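Local coordinates for beta-lactamase-related domain-containing protein (Bacteroides dorei DSM 17855, PDB 5TGF) that is functionally uncharacterised but belongs to the beta-lactamase-related serine hydrolases, probably hydrolyses an as yet unidentified substrate, and can bind calcium, at residues Y8-D14 / L40-Y45; N297-V302 / V333-N338. Numbering follows the deposited sequence.

Contact 1. Residues Y8-D14 / L40-Y45; sequences YDFTPLD and LFEKAY
The F10 ring presents one face to CB of F41, which lies 3.7 Å from the ring centroid and 11° off its normal, a CH-pi contact. The two phenyl planes are nearly parallel (11°), but with centroids 5.1 Å apart they are slid past each other and barely overlap. F10 is m and F41 is t, which brings F10 CB to 3.5 Å from F41 CD1. Residue 10 is the N-cap of helix 11-22; just before it, D9 forms an Asx turn, its OD1 accepting from T11 N (3.0 Å) and T11 OG1 (2.7 Å). Residues 40-45 form part of edge strand 38-46. Two residues into the strand, L40 and F41 form a classic beta bulge, both facing V33, with L40 at phi/psi -88/-30; from F41 on the backbone is extended. This turns the side chains of both residues toward 8-14. CA pairs run Y8-L40 (7.8 Å), F10-F41 (7.2 Å) and D14-K43 (8.6 Å). L40 CD1 sits over a face of the Y8 ring, 3.9 Å from its centroid, while L13 CD2 reaches F41 CD2 at 3.8 Å. One turn into the helix, D14 (t) receives two bonds on OD1: a salt bridge from the fully extended K43, NZ at 2.6 Å, and a hydrogen bond from Y45 OH at 2.5 Å. This is the N-terminal helix packed on the antiparallel sheet of a serine beta-lactamase-like fold. Two donors converging on one carboxylate oxygen, beside an apolar row from Y8 to F41, imply that D14 is held as the charged carboxylate.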
ATOM      1  N   TYR A   8      16.068 -10.398 -22.413  1.00 42.98           N
ATOM      2  CA  TYR A   8      14.865 -11.098 -22.008  1.00 33.98           C
ATOM      3  C   TYR A   8      13.814 -10.939 -23.066  1.00 30.44           C
ATOM      4  O   TYR A   8      13.859  -9.968 -23.822  1.00 31.53           O
ATOM      5  CB  TYR A   8      14.367 -10.475 -20.707  1.00 34.04           C
ATOM      6  CG  TYR A   8      15.423 -10.462 -19.630  1.00 28.74           C
ATOM      7  CD1 TYR A   8      15.592 -11.551 -18.809  1.00 26.96           C
ATOM      8  CD2 TYR A   8      16.273  -9.371 -19.464  1.00 31.40           C
ATOM      9  CE1 TYR A   8      16.545 -11.554 -17.806  1.00 28.47           C
ATOM     10  CE2 TYR A   8      17.221  -9.363 -18.448  1.00 32.63           C
ATOM     11  CZ  TYR A   8      17.334 -10.470 -17.625  1.00 29.07           C
ATOM     12  OH  TYR A   8      18.280 -10.518 -16.642  1.00 33.41           O
ATOM     13  N   ASP A   9      12.852 -11.855 -23.123  1.00 25.90           N
ATOM     14  CA  ASP A   9      11.718 -11.679 -24.029  1.00 25.74           C
ATOM     15  C   ASP A   9      10.460 -11.291 -23.252  1.00 24.78           C
ATOM     16  O   ASP A   9       9.871 -12.134 -22.599  1.00 21.24           O
ATOM     17  CB  ASP A   9      11.477 -12.954 -24.850  1.00 28.89           C
ATOM     18  CG  ASP A   9      10.337 -12.820 -25.855  1.00 32.60           C
ATOM     19  OD1 ASP A   9       9.698 -11.743 -26.001  1.00 30.87           O
ATOM     20  OD2 ASP A   9      10.051 -13.848 -26.501  1.00 35.63           O
ATOM     21  N   PHE A  10      10.051 -10.019 -23.353  1.00 22.67           N
ATOM     22  CA  PHE A  10       8.891  -9.498 -22.608  1.00 22.71           C
ATOM     23  C   PHE A  10       7.546  -9.594 -23.351  1.00 21.39           C
ATOM     24  O   PHE A  10       6.545  -9.128 -22.860  1.00 22.50           O
ATOM     25  CB  PHE A  10       9.160  -8.059 -22.155  1.00 21.74           C
ATOM     26  CG  PHE A  10       9.920  -7.982 -20.875  1.00 21.91           C
ATOM     27  CD1 PHE A  10       9.246  -8.032 -19.657  1.00 19.46           C
ATOM     28  CD2 PHE A  10      11.291  -7.986 -20.878  1.00 22.00           C
ATOM     29  CE1 PHE A  10       9.940  -8.074 -18.465  1.00 20.49           C
ATOM     30  CE2 PHE A  10      11.997  -7.987 -19.688  1.00 24.62           C
ATOM     31  CZ  PHE A  10      11.310  -8.062 -18.468  1.00 21.93           C
ATOM     32  N   THR A  11       7.505 -10.291 -24.483  1.00 21.40           N
ATOM     33  CA  THR A  11       6.278 -10.505 -25.201  1.00 22.44           C
ATOM     34  C   THR A  11       5.110 -11.052 -24.365  1.00 21.63           C
ATOM     35  O   THR A  11       3.987 -10.591 -24.532  1.00 20.92           O
ATOM     36  CB  THR A  11       6.510 -11.454 -26.400  1.00 26.77           C
ATOM     37  OG1 THR A  11       7.463 -10.849 -27.255  1.00 29.06           O
ATOM     38  CG2 THR A  11       5.244 -11.678 -27.165  1.00 29.28           C
ATOM     39  N   PRO A  12       5.347 -12.068 -23.515  1.00 23.28           N
ATOM     40  CA  PRO A  12       4.196 -12.590 -22.782  1.00 22.57           C
ATOM     41  C   PRO A  12       3.534 -11.521 -21.855  1.00 22.96           C
ATOM     42  O   PRO A  12       2.307 -11.505 -21.698  1.00 24.13           O
ATOM     43  CB  PRO A  12       4.782 -13.750 -21.985  1.00 24.78           C
ATOM     44  CG  PRO A  12       6.025 -14.128 -22.720  1.00 25.87           C
ATOM     45  CD  PRO A  12       6.573 -12.835 -23.216  1.00 25.01           C
ATOM     46  N   LEU A  13       4.337 -10.636 -21.266  1.00 19.01           N
ATOM     47  CA  LEU A  13       3.792  -9.573 -20.419  1.00 19.45           C
ATOM     48  C   LEU A  13       3.024  -8.566 -21.277  1.00 19.72           C
ATOM     49  O   LEU A  13       1.895  -8.193 -20.967  1.00 15.42           O
ATOM     50  CB  LEU A  13       4.918  -8.881 -19.657  1.00 19.46           C
ATOM     51  CG  LEU A  13       4.536  -7.732 -18.736  1.00 20.18           C
ATOM     52  CD1 LEU A  13       3.637  -8.269 -17.631  1.00 24.47           C
ATOM     53  CD2 LEU A  13       5.774  -7.062 -18.144  1.00 20.34           C
ATOM     54  N   ASP A  14       3.645  -8.136 -22.382  1.00 22.02           N
ATOM     55  CA  ASP A  14       3.019  -7.165 -23.288  1.00 22.44           C
ATOM     56  C   ASP A  14       1.699  -7.728 -23.842  1.00 22.40           C
ATOM     57  O   ASP A  14       0.711  -7.000 -23.997  1.00 21.13           O
ATOM     58  CB  ASP A  14       4.008  -6.812 -24.405  1.00 22.98           C
ATOM     59  CG  ASP A  14       3.490  -5.721 -25.355  1.00 27.58           C
ATOM     60  OD1 ASP A  14       2.918  -4.700 -24.896  1.00 28.02           O
ATOM     61  OD2 ASP A  14       3.754  -5.853 -26.571  1.00 27.66           O
ATOM     62  N   LEU A  40      14.265  -3.077 -17.434  1.00 21.05           N
ATOM     63  CA  LEU A  40      14.121  -4.164 -18.425  1.00 21.72           C
ATOM     64  C   LEU A  40      12.965  -3.969 -19.381  1.00 22.50           C
ATOM     65  O   LEU A  40      12.981  -4.493 -20.481  1.00 19.98           O
ATOM     66  CB  LEU A  40      13.941  -5.513 -17.733  1.00 23.19           C
ATOM     67  CG  LEU A  40      15.075  -6.026 -16.850  1.00 26.73           C
ATOM     68  CD1 LEU A  40      14.873  -7.520 -16.650  1.00 26.78           C
ATOM     69  CD2 LEU A  40      16.461  -5.748 -17.442  1.00 25.08           C
ATOM     70  N   PHE A  41      11.912  -3.306 -18.932  1.00 20.52           N
ATOM     71  CA  PHE A  41      10.713  -3.149 -19.728  1.00 20.34           C
ATOM     72  C   PHE A  41       9.941  -1.952 -19.212  1.00 20.81           C
ATOM     73  O   PHE A  41       9.711  -1.828 -18.018  1.00 19.87           O
ATOM     74  CB  PHE A  41       9.860  -4.418 -19.665  1.00 21.10           C
ATOM     75  CG  PHE A  41       8.673  -4.382 -20.569  1.00 20.82           C
ATOM     76  CD1 PHE A  41       8.817  -4.551 -21.946  1.00 20.61           C
ATOM     77  CD2 PHE A  41       7.407  -4.183 -20.061  1.00 19.20           C
ATOM     78  CE1 PHE A  41       7.694  -4.513 -22.772  1.00 23.20           C
ATOM     79  CE2 PHE A  41       6.300  -4.141 -20.884  1.00 20.60           C
ATOM     80  CZ  PHE A  41       6.436  -4.329 -22.233  1.00 20.52           C
ATOM     81  N   GLU A  42       9.565  -1.062 -20.136  1.00 21.67           N
ATOM     82  CA  GLU A  42       8.836   0.161 -19.794  1.00 23.41           C
ATOM     83  C   GLU A  42       8.008   0.554 -20.997  1.00 22.18           C
ATOM     84  O   GLU A  42       8.539   0.684 -22.096  1.00 22.88           O
ATOM     85  CB  GLU A  42       9.813   1.282 -19.429  1.00 28.67           C
ATOM     86  CG  GLU A  42       9.199   2.465 -18.701  1.00 35.88           C
ATOM     87  CD  GLU A  42      10.252   3.440 -18.181  1.00 46.12           C
ATOM     88  OE1 GLU A  42      11.196   3.779 -18.930  1.00 48.41           O
ATOM     89  OE2 GLU A  42      10.155   3.847 -17.002  1.00 58.50           O
ATOM     90  N   LYS A  43       6.696   0.696 -20.810  1.00 18.76           N
ATOM     91  CA  LYS A  43       5.782   0.876 -21.929  1.00 19.60           C
ATOM     92  C   LYS A  43       4.498   1.505 -21.445  1.00 20.87           C
ATOM     93  O   LYS A  43       4.000   1.175 -20.347  1.00 17.89           O
ATOM     94  CB  LYS A  43       5.440  -0.455 -22.576  1.00 21.89           C
ATOM     95  CG  LYS A  43       4.627  -0.310 -23.852  1.00 24.90           C
ATOM     96  CD  LYS A  43       4.506  -1.608 -24.620  1.00 27.77           C
ATOM     97  CE  LYS A  43       3.660  -1.401 -25.857  1.00 29.32           C
ATOM     98  NZ  LYS A  43       3.382  -2.694 -26.552  1.00 31.41           N
ATOM     99  N   ALA A  44       3.969   2.419 -22.249  1.00 19.59           N
ATOM    100  CA  ALA A  44       2.677   3.020 -21.958  1.00 21.16           C
ATOM    101  C   ALA A  44       1.667   2.560 -22.997  1.00 21.34           C
ATOM    102  O   ALA A  44       2.024   2.261 -24.130  1.00 25.07           O
ATOM    103  CB  ALA A  44       2.803   4.533 -21.919  1.00 21.72           C
ATOM    104  N   TYR A  45       0.415   2.431 -22.583  1.00 20.96           N
ATOM    105  CA  TYR A  45      -0.676   1.910 -23.423  1.00 19.35           C
ATOM    106  C   TYR A  45      -1.823   2.908 -23.446  1.00 18.69           C
ATOM    107  O   TYR A  45      -2.040   3.676 -22.500  1.00 16.49           O
ATOM    108  CB  TYR A  45      -1.203   0.589 -22.851  1.00 21.91           C
ATOM    109  CG  TYR A  45      -0.196  -0.537 -22.805  1.00 22.07           C
ATOM    110  CD1 TYR A  45       0.783  -0.578 -21.817  1.00 21.48           C
ATOM    111  CD2 TYR A  45      -0.212  -1.566 -23.751  1.00 21.02           C
ATOM    112  CE1 TYR A  45       1.703  -1.609 -21.753  1.00 19.79           C
ATOM    113  CE2 TYR A  45       0.729  -2.591 -23.704  1.00 21.41           C
ATOM    114  CZ  TYR A  45       1.691  -2.606 -22.708  1.00 21.31           C
ATOM    115  OH  TYR A  45       2.650  -3.620 -22.612  1.00 25.77           O
TER

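Contact 2. Residues N297-V302 / V333-N338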
ATOM      1  N   ASN A 297      10.113  -8.319  -5.846  1.00 13.46           N
ATOM      2  CA  ASN A 297      10.496  -9.722  -5.659  1.00 14.39           C
ATOM      3  C   ASN A 297      12.005  -9.797  -5.419  1.00 15.30           C
ATOM      4  O   ASN A 297      12.824  -9.559  -6.345  1.00 16.95           O
ATOM      5  CB  ASN A 297      10.072 -10.581  -6.847  1.00 13.44           C
ATOM      6  CG  ASN A 297      10.329 -12.079  -6.606  1.00 14.43           C
ATOM      7  OD1 ASN A 297      11.452 -12.492  -6.307  1.00 14.96           O
ATOM      8  ND2 ASN A 297       9.282 -12.876  -6.674  1.00 15.27           N
ATOM      9  N   LYS A 298      12.376 -10.053  -4.174  1.00 15.24           N
ATOM     10  CA  LYS A 298      13.793 -10.023  -3.806  1.00 19.48           C
ATOM     11  C   LYS A 298      14.606 -11.154  -4.437  1.00 22.97           C
ATOM     12  O   LYS A 298      15.786 -11.002  -4.634  1.00 20.56           O
ATOM     13  CB  LYS A 298      13.972 -10.029  -2.297  1.00 23.02           C
ATOM     14  CG  LYS A 298      13.368  -8.804  -1.621  1.00 24.15           C
ATOM     15  CD  LYS A 298      13.607  -8.848  -0.130  1.00 30.67           C
ATOM     16  CE  LYS A 298      12.608  -7.966   0.600  1.00 35.49           C
ATOM     17  NZ  LYS A 298      13.047  -7.697   1.983  1.00 43.00           N
ATOM     18  N   ARG A 299      13.983 -12.293  -4.691  1.00 20.65           N
ATOM     19  CA  ARG A 299      14.664 -13.401  -5.319  1.00 22.78           C
ATOM     20  C   ARG A 299      14.970 -13.131  -6.785  1.00 22.75           C
ATOM     21  O   ARG A 299      16.071 -13.440  -7.224  1.00 23.18           O
ATOM     22  CB  ARG A 299      13.840 -14.666  -5.188  1.00 23.97           C
ATOM     23  CG  ARG A 299      13.863 -15.192  -3.765  1.00 27.49           C
ATOM     24  CD  ARG A 299      13.574 -16.674  -3.754  1.00 29.79           C
ATOM     25  NE  ARG A 299      13.507 -17.176  -2.387  1.00 29.26           N
ATOM     26  CZ  ARG A 299      12.913 -18.310  -2.054  1.00 30.90           C
ATOM     27  NH1 ARG A 299      12.339 -19.057  -3.002  1.00 27.08           N
ATOM     28  NH2 ARG A 299      12.907 -18.692  -0.778  1.00 32.51           N
ATOM     29  N   ASP A 300      14.031 -12.512  -7.500  1.00 23.50           N
ATOM     30  CA  ASP A 300      14.259 -12.022  -8.878  1.00 22.36           C
ATOM     31  C   ASP A 300      15.194 -10.817  -8.937  1.00 22.01           C
ATOM     32  O   ASP A 300      15.718 -10.523  -9.979  1.00 20.93           O
ATOM     33  CB  ASP A 300      12.956 -11.596  -9.549  1.00 22.07           C
ATOM     34  CG  ASP A 300      11.946 -12.726  -9.697  1.00 27.39           C
ATOM     35  OD1 ASP A 300      12.387 -13.896  -9.676  1.00 27.57           O
ATOM     36  OD2 ASP A 300      10.715 -12.419  -9.850  1.00 25.20           O
ATOM     37  N   GLY A 301      15.313 -10.077  -7.844  1.00 20.85           N
ATOM     38  CA  GLY A 301      15.983  -8.780  -7.835  1.00 22.99           C
ATOM     39  C   GLY A 301      15.206  -7.696  -8.592  1.00 22.15           C
ATOM     40  O   GLY A 301      15.806  -6.808  -9.204  1.00 19.87           O
ATOM     41  N   VAL A 302      13.878  -7.802  -8.559  1.00 16.95           N
ATOM     42  CA  VAL A 302      12.985  -6.999  -9.364  1.00 18.65           C
ATOM     43  C   VAL A 302      12.144  -6.041  -8.494  1.00 18.67           C
ATOM     44  O   VAL A 302      11.678  -6.414  -7.392  1.00 15.98           O
ATOM     45  CB  VAL A 302      12.043  -7.914 -10.189  1.00 18.27           C
ATOM     46  CG1 VAL A 302      10.833  -7.167 -10.647  1.00 20.54           C
ATOM     47  CG2 VAL A 302      12.758  -8.503 -11.407  1.00 19.43           C
ATOM     48  N   VAL A 333       6.496 -11.782 -14.961  1.00 14.77           N
ATOM     49  CA  VAL A 333       7.874 -11.265 -14.851  1.00 14.79           C
ATOM     50  C   VAL A 333       8.839 -12.306 -14.286  1.00 18.56           C
ATOM     51  O   VAL A 333       9.956 -12.491 -14.792  1.00 17.99           O
ATOM     52  CB  VAL A 333       7.946  -9.940 -14.085  1.00 13.30           C
ATOM     53  CG1 VAL A 333       9.359  -9.524 -13.755  1.00 13.91           C
ATOM     54  CG2 VAL A 333       7.239  -8.832 -14.863  1.00 14.55           C
ATOM     55  N   THR A 334       8.402 -13.024 -13.263  1.00 17.42           N
ATOM     56  CA  THR A 334       9.245 -14.065 -12.674  1.00 18.57           C
ATOM     57  C   THR A 334       9.628 -15.114 -13.715  1.00 16.62           C
ATOM     58  O   THR A 334      10.791 -15.442 -13.839  1.00 18.84           O
ATOM     59  CB  THR A 334       8.554 -14.714 -11.439  1.00 19.97           C
ATOM     60  OG1 THR A 334       8.546 -13.773 -10.360  1.00 18.82           O
ATOM     61  CG2 THR A 334       9.315 -15.947 -10.986  1.00 20.66           C
ATOM     62  N   LYS A 335       8.677 -15.519 -14.527  1.00 17.08           N
ATOM     63  CA  LYS A 335       8.955 -16.451 -15.636  1.00 21.54           C
ATOM     64  C   LYS A 335       9.952 -15.848 -16.633  1.00 20.97           C
ATOM     65  O   LYS A 335      10.939 -16.493 -17.005  1.00 20.38           O
ATOM     66  CB  LYS A 335       7.661 -16.809 -16.327  1.00 23.00           C
ATOM     67  CG  LYS A 335       7.704 -18.013 -17.254  1.00 29.73           C
ATOM     68  CD  LYS A 335       6.307 -18.254 -17.829  1.00 35.39           C
ATOM     69  CE  LYS A 335       6.108 -19.668 -18.360  1.00 39.85           C
ATOM     70  NZ  LYS A 335       7.322 -20.200 -19.044  1.00 38.25           N
ATOM     71  N   ILE A 336       9.726 -14.583 -17.006  1.00 19.73           N
ATOM     72  CA  ILE A 336      10.521 -13.940 -18.039  1.00 17.47           C
ATOM     73  C   ILE A 336      11.962 -13.783 -17.608  1.00 18.57           C
ATOM     74  O   ILE A 336      12.881 -14.076 -18.397  1.00 23.97           O
ATOM     75  CB  ILE A 336       9.910 -12.585 -18.484  1.00 17.69           C
ATOM     76  CG1 ILE A 336       8.638 -12.825 -19.286  1.00 17.79           C
ATOM     77  CG2 ILE A 336      10.912 -11.767 -19.288  1.00 19.15           C
ATOM     78  CD1 ILE A 336       7.730 -11.626 -19.340  1.00 18.26           C
ATOM     79  N   VAL A 337      12.198 -13.297 -16.401  1.00 19.55           N
ATOM     80  CA  VAL A 337      13.553 -12.934 -16.014  1.00 20.59           C
ATOM     81  C   VAL A 337      14.363 -14.136 -15.553  1.00 24.95           C
ATOM     82  O   VAL A 337      15.551 -14.007 -15.329  1.00 27.22           O
ATOM     83  CB  VAL A 337      13.666 -11.808 -14.955  1.00 24.86           C
ATOM     84  CG1 VAL A 337      12.930 -10.549 -15.399  1.00 26.33           C
ATOM     85  CG2 VAL A 337      13.146 -12.242 -13.593  1.00 24.29           C
ATOM     86  N   ASN A 338      13.733 -15.299 -15.432  1.00 24.70           N
ATOM     87  CA  ASN A 338      14.471 -16.526 -15.112  1.00 34.20           C
ATOM     88  C   ASN A 338      14.480 -17.462 -16.325  1.00 38.35           C
ATOM     89  O   ASN A 338      14.027 -18.592 -16.243  1.00 50.18           O
ATOM     90  CB  ASN A 338      13.848 -17.207 -13.874  1.00 29.11           C
ATOM     91  CG  ASN A 338      14.080 -16.416 -12.612  1.00 29.04           C
ATOM     92  OD1 ASN A 338      15.205 -16.324 -12.140  1.00 32.13           O
ATOM     93  ND2 ASN A 338      13.022 -15.813 -12.065  1.00 29.91           N
TER
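A beta hairpin whose turn is closed by a G1 beta bulge meets the last turn of the C-terminal helix here. N297 and V302 pair through both backbone bonds, N297 N to V302 O at 2.9 Å and V302 N to N297 O at 3.0 Å. G301 shares the position opposite N297 and takes phi/psi 69/32, the positive phi expected of the first bulge residue. Within the turn N297 OD1 accepts from D300 N at 2.8 Å, an Asx motif. The CA-to-CB bond of D300 points toward the helix, and its carboxylate uses both oxygens: OD2 accepts from T334 OG1 at 2.6 Å, and OD1 from N338 ND2 at 3.1 Å. N338 ND2 also donates to T334 O at 2.9 Å, so this side chain joins the helix end to the turn. In the beta-lactamase-like fold the terminal helix packs against the antiparallel sheet, and this contact fastens its end to the hairpin joining strands 293-297 and 302-307. Beside the polar cluster the packing is apolar and looser: V302 CG1 lies 4.2 Å from V333 CG1, V302 CG2 lies 4.3 Å from V337 CG2, and D300 CB is 4.1 Å from V337 CG2. V333 and V337, one helical turn apart, therefore both contact V302, while V33 and W295 of the sheet also touch V302 and V333.

Overall arrangement
Contacts 1 and 2 follow one another along the chain, yet their centres lie about 14 Å apart and their atoms touch. Helix 328-337 is the shared element: Y8 CE1 comes within 3.6 Å of V337 O, D9 O within 3.5 Å of I336 CG2, and L40 CD1 within 3.8 Å of V337 CG1. The N-terminal and C-terminal helices thus pack together on one face of the six-stranded sheet, with L13 touching V333 and I336. Both contacts are peripheral, with centres about 24 Å and 21 Å from the chain centre, and lie away from the calcium-binding residues V72, T75 and L77. S58, K61 and Y147 fit the SxxK pattern of serine beta-lactamase relatives and are probably catalytic.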